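Side-chain contact in Lic12234 (Leptospira interrogans, PDB 4TZH), which is of unknown function but is a leucine-rich repeat protein of a human pathogen and may act as a virulence factor: residues Q21-S26 and K35-L40. Numbering follows the deposited sequence.
Sequences QILDLS and KEIEQL
With CG of Leu23 trans to its own nitrogen (chi1 -177°), the side chain stretches from strand 22-24 into the interior, and its methyl CD2 reaches the 3-10 segment 35-39. Ile37 answers with a similar turn about its first bond: CG1 lies trans to the nitrogen (chi1 -169°), and with the bend at chi2 (77°) CD1 comes to the strand although the CB itself is not aimed there. The two methyls, Leu23 CD2 and Ile37 CD1, meet at 3.7 Å as their side chains slant past each other. Leu40, just after the 3-10 segment, comes in nearly perpendicular to Leu23 and sets its CD1 3.8 Å from the same Leu23 CD2. One leucine branch thus touches both partners, and branched aliphatic residues suit this buried, wholly apolar meeting. Leu10 of helix 10-13 touches both Leu23 and Leu40, and Leu46 of the neighbouring strand also packs on Leu23. At the end of the strand, Asp24 OD1 accepts from Ser26 N at 2.9 Å and from Ser26 OG at 2.8 Å, from opposite faces of the carboxylate plane; the first bond makes an Asx turn, which suits a short side chain with an acceptor oxygen, as in Asp or Asn. A strand of the parallel sheet, a loop and a 3-10 segment, with buried leucine and isoleucine between them, are parts of one coil of a leucine-rich repeat solenoid.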
ATOM      1  N   GLN A  21       5.805  18.884   3.905  1.00 17.49           N
ATOM      2  CA  GLN A  21       5.798  17.958   2.758  1.00 17.25           C
ATOM      3  C   GLN A  21       6.030  16.527   3.164  1.00 16.82           C
ATOM      4  O   GLN A  21       5.476  15.626   2.541  1.00 16.55           O
ATOM      5  CB  GLN A  21       6.832  18.372   1.721  1.00 18.91           C
ATOM      6  CG  GLN A  21       6.452  19.708   1.089  1.00 28.84           C
ATOM      7  CD  GLN A  21       7.524  20.256   0.189  1.00 40.45           C
ATOM      8  OE1 GLN A  21       8.258  21.188   0.548  1.00 37.17           O
ATOM      9  NE2 GLN A  21       7.668  19.661  -0.980  1.00 39.53           N
ATOM     10  N   ILE A  22       6.858  16.282   4.196  1.00 15.66           N
ATOM     11  CA  ILE A  22       7.189  14.938   4.625  1.00 14.59           C
ATOM     12  C   ILE A  22       7.022  14.862   6.124  1.00 15.56           C
ATOM     13  O   ILE A  22       7.661  15.652   6.828  1.00 16.36           O
ATOM     14  CB  ILE A  22       8.618  14.533   4.236  1.00 17.34           C
ATOM     15  CG1 ILE A  22       8.874  14.738   2.719  1.00 17.70           C
ATOM     16  CG2 ILE A  22       8.931  13.094   4.684  1.00 17.71           C
ATOM     17  CD1 ILE A  22      10.287  14.334   2.235  1.00 20.48           C
ATOM     18  N   LEU A  23       6.204  13.936   6.596  1.00 14.52           N
ATOM     19  CA  LEU A  23       5.996  13.738   8.034  1.00 15.34           C
ATOM     20  C   LEU A  23       6.376  12.302   8.360  1.00 14.17           C
ATOM     21  O   LEU A  23       5.855  11.357   7.749  1.00 15.35           O
ATOM     22  CB  LEU A  23       4.544  13.990   8.416  1.00 16.00           C
ATOM     23  CG  LEU A  23       4.253  13.866   9.923  1.00 17.93           C
ATOM     24  CD1 LEU A  23       4.896  15.038  10.729  1.00 20.02           C
ATOM     25  CD2 LEU A  23       2.751  13.859  10.160  1.00 19.75           C
ATOM     26  N   ASP A  24       7.254  12.144   9.347  1.00 14.65           N
ATOM     27  CA  ASP A  24       7.727  10.834   9.764  1.00 14.79           C
ATOM     28  C   ASP A  24       7.408  10.638  11.234  1.00 15.12           C
ATOM     29  O   ASP A  24       8.043  11.268  12.097  1.00 16.92           O
ATOM     30  CB  ASP A  24       9.219  10.675   9.488  1.00 16.28           C
ATOM     31  CG  ASP A  24       9.800   9.325   9.857  1.00 24.76           C
ATOM     32  OD1 ASP A  24       9.054   8.489  10.388  1.00 20.55           O
ATOM     33  OD2 ASP A  24      11.022   9.140   9.694  1.00 27.12           O
ATOM     34  N   LEU A  25       6.374   9.836  11.489  1.00 14.98           N
ATOM     35  CA  LEU A  25       5.953   9.464  12.833  1.00 14.73           C
ATOM     36  C   LEU A  25       6.264   7.997  13.067  1.00 15.96           C
ATOM     37  O   LEU A  25       5.582   7.350  13.853  1.00 16.71           O
ATOM     38  CB  LEU A  25       4.465   9.753  13.111  1.00 15.96           C
ATOM     39  CG  LEU A  25       4.004  11.199  12.822  1.00 17.78           C
ATOM     40  CD1 LEU A  25       2.484  11.294  13.118  1.00 21.03           C
ATOM     41  CD2 LEU A  25       4.810  12.237  13.625  1.00 19.52           C
ATOM     42  N   SER A  26       7.274   7.466  12.393  1.00 14.65           N
ATOM     43  CA  SER A  26       7.620   6.074  12.638  1.00 13.72           C
ATOM     44  C   SER A  26       8.104   5.882  14.093  1.00 15.98           C
ATOM     45  O   SER A  26       8.742   6.785  14.657  1.00 18.07           O
ATOM     46  CB  SER A  26       8.735   5.653  11.696  1.00 17.42           C
ATOM     47  OG  SER A  26       8.298   5.839  10.357  1.00 17.89           O
ATOM     48  N   LYS A  35      -6.776  12.702  13.933  1.00 23.75           N
ATOM     49  CA  LYS A  35      -7.577  13.271  12.849  1.00 23.79           C
ATOM     50  C   LYS A  35      -6.994  14.561  12.314  1.00 25.83           C
ATOM     51  O   LYS A  35      -7.233  14.885  11.154  1.00 24.50           O
ATOM     52  CB  LYS A  35      -9.045  13.500  13.322  1.00 26.23           C
ATOM     53  CG  LYS A  35      -9.765  12.195  13.687  1.00 36.48           C
ATOM     54  CD  LYS A  35     -11.194  12.443  14.158  1.00 45.37           C
ATOM     55  CE  LYS A  35     -11.939  11.164  14.464  1.00 51.42           C
ATOM     56  NZ  LYS A  35     -13.312  11.449  14.964  1.00 63.21           N
ATOM     57  N   GLU A  36      -6.202  15.271  13.134  1.00 24.92           N
ATOM     58  CA  GLU A  36      -5.611  16.558  12.781  1.00 24.78           C
ATOM     59  C   GLU A  36      -4.626  16.421  11.623  1.00 23.45           C
ATOM     60  O   GLU A  36      -4.269  17.443  11.038  1.00 23.55           O
ATOM     61  CB  GLU A  36      -4.965  17.236  13.999  1.00 26.62           C
ATOM     62  CG  GLU A  36      -5.974  17.731  15.025  1.00 36.05           C
ATOM     63  CD  GLU A  36      -6.634  16.670  15.889  1.00 48.40           C
ATOM     64  OE1 GLU A  36      -6.050  15.571  16.052  1.00 35.83           O
ATOM     65  OE2 GLU A  36      -7.745  16.938  16.401  1.00 43.29           O
ATOM     66  N   ILE A  37      -4.246  15.166  11.238  1.00 21.60           N
ATOM     67  CA  ILE A  37      -3.418  14.953  10.051  1.00 20.67           C
ATOM     68  C   ILE A  37      -4.079  15.636   8.830  1.00 20.72           C
ATOM     69  O   ILE A  37      -3.361  16.077   7.932  1.00 20.56           O
ATOM     70  CB  ILE A  37      -3.242  13.411   9.798  1.00 24.20           C
ATOM     71  CG1 ILE A  37      -2.165  13.118   8.726  1.00 25.71           C
ATOM     72  CG2 ILE A  37      -4.577  12.699   9.394  1.00 25.89           C
ATOM     73  CD1 ILE A  37      -0.759  13.274   9.256  1.00 33.33           C
ATOM     74  N   GLU A  38      -5.436  15.750   8.793  1.00 20.81           N
ATOM     75  CA  GLU A  38      -6.072  16.382   7.630  1.00 22.02           C
ATOM     76  C   GLU A  38      -5.641  17.831   7.404  1.00 23.67           C
ATOM     77  O   GLU A  38      -5.877  18.357   6.313  1.00 23.57           O
ATOM     78  CB  GLU A  38      -7.595  16.319   7.738  1.00 25.24           C
ATOM     79  CG  GLU A  38      -8.146  17.120   8.888  1.00 27.28           C
ATOM     80  CD  GLU A  38      -9.660  17.089   8.952  1.00 47.61           C
ATOM     81  OE1 GLU A  38     -10.303  16.867   7.901  1.00 38.73           O
ATOM     82  OE2 GLU A  38     -10.200  17.261  10.066  1.00 42.12           O
ATOM     83  N   GLN A  39      -5.054  18.478   8.426  1.00 21.12           N
ATOM     84  CA  GLN A  39      -4.611  19.866   8.235  1.00 21.08           C
ATOM     85  C   GLN A  39      -3.372  19.987   7.325  1.00 20.72           C
ATOM     86  O   GLN A  39      -3.093  21.082   6.818  1.00 20.95           O
ATOM     87  CB  GLN A  39      -4.312  20.526   9.576  1.00 23.14           C
ATOM     88  CG  GLN A  39      -5.564  20.744  10.413  1.00 26.85           C
ATOM     89  CD  GLN A  39      -5.202  21.367  11.738  1.00 38.88           C
ATOM     90  OE1 GLN A  39      -4.453  22.339  11.812  1.00 48.09           O
ATOM     91  NE2 GLN A  39      -5.731  20.821  12.805  1.00 41.77           N
ATOM     92  N   LEU A  40      -2.636  18.879   7.120  1.00 17.90           N
ATOM     93  CA  LEU A  40      -1.390  18.904   6.353  1.00 18.60           C
ATOM     94  C   LEU A  40      -1.707  18.708   4.897  1.00 21.56           C
ATOM     95  O   LEU A  40      -1.352  17.703   4.289  1.00 21.98           O
ATOM     96  CB  LEU A  40      -0.415  17.848   6.897  1.00 18.07           C
ATOM     97  CG  LEU A  40      -0.149  17.933   8.412  1.00 19.96           C
ATOM     98  CD1 LEU A  40       0.918  16.904   8.826  1.00 21.11           C
ATOM     99  CD2 LEU A  40       0.379  19.324   8.806  1.00 21.66           C
TER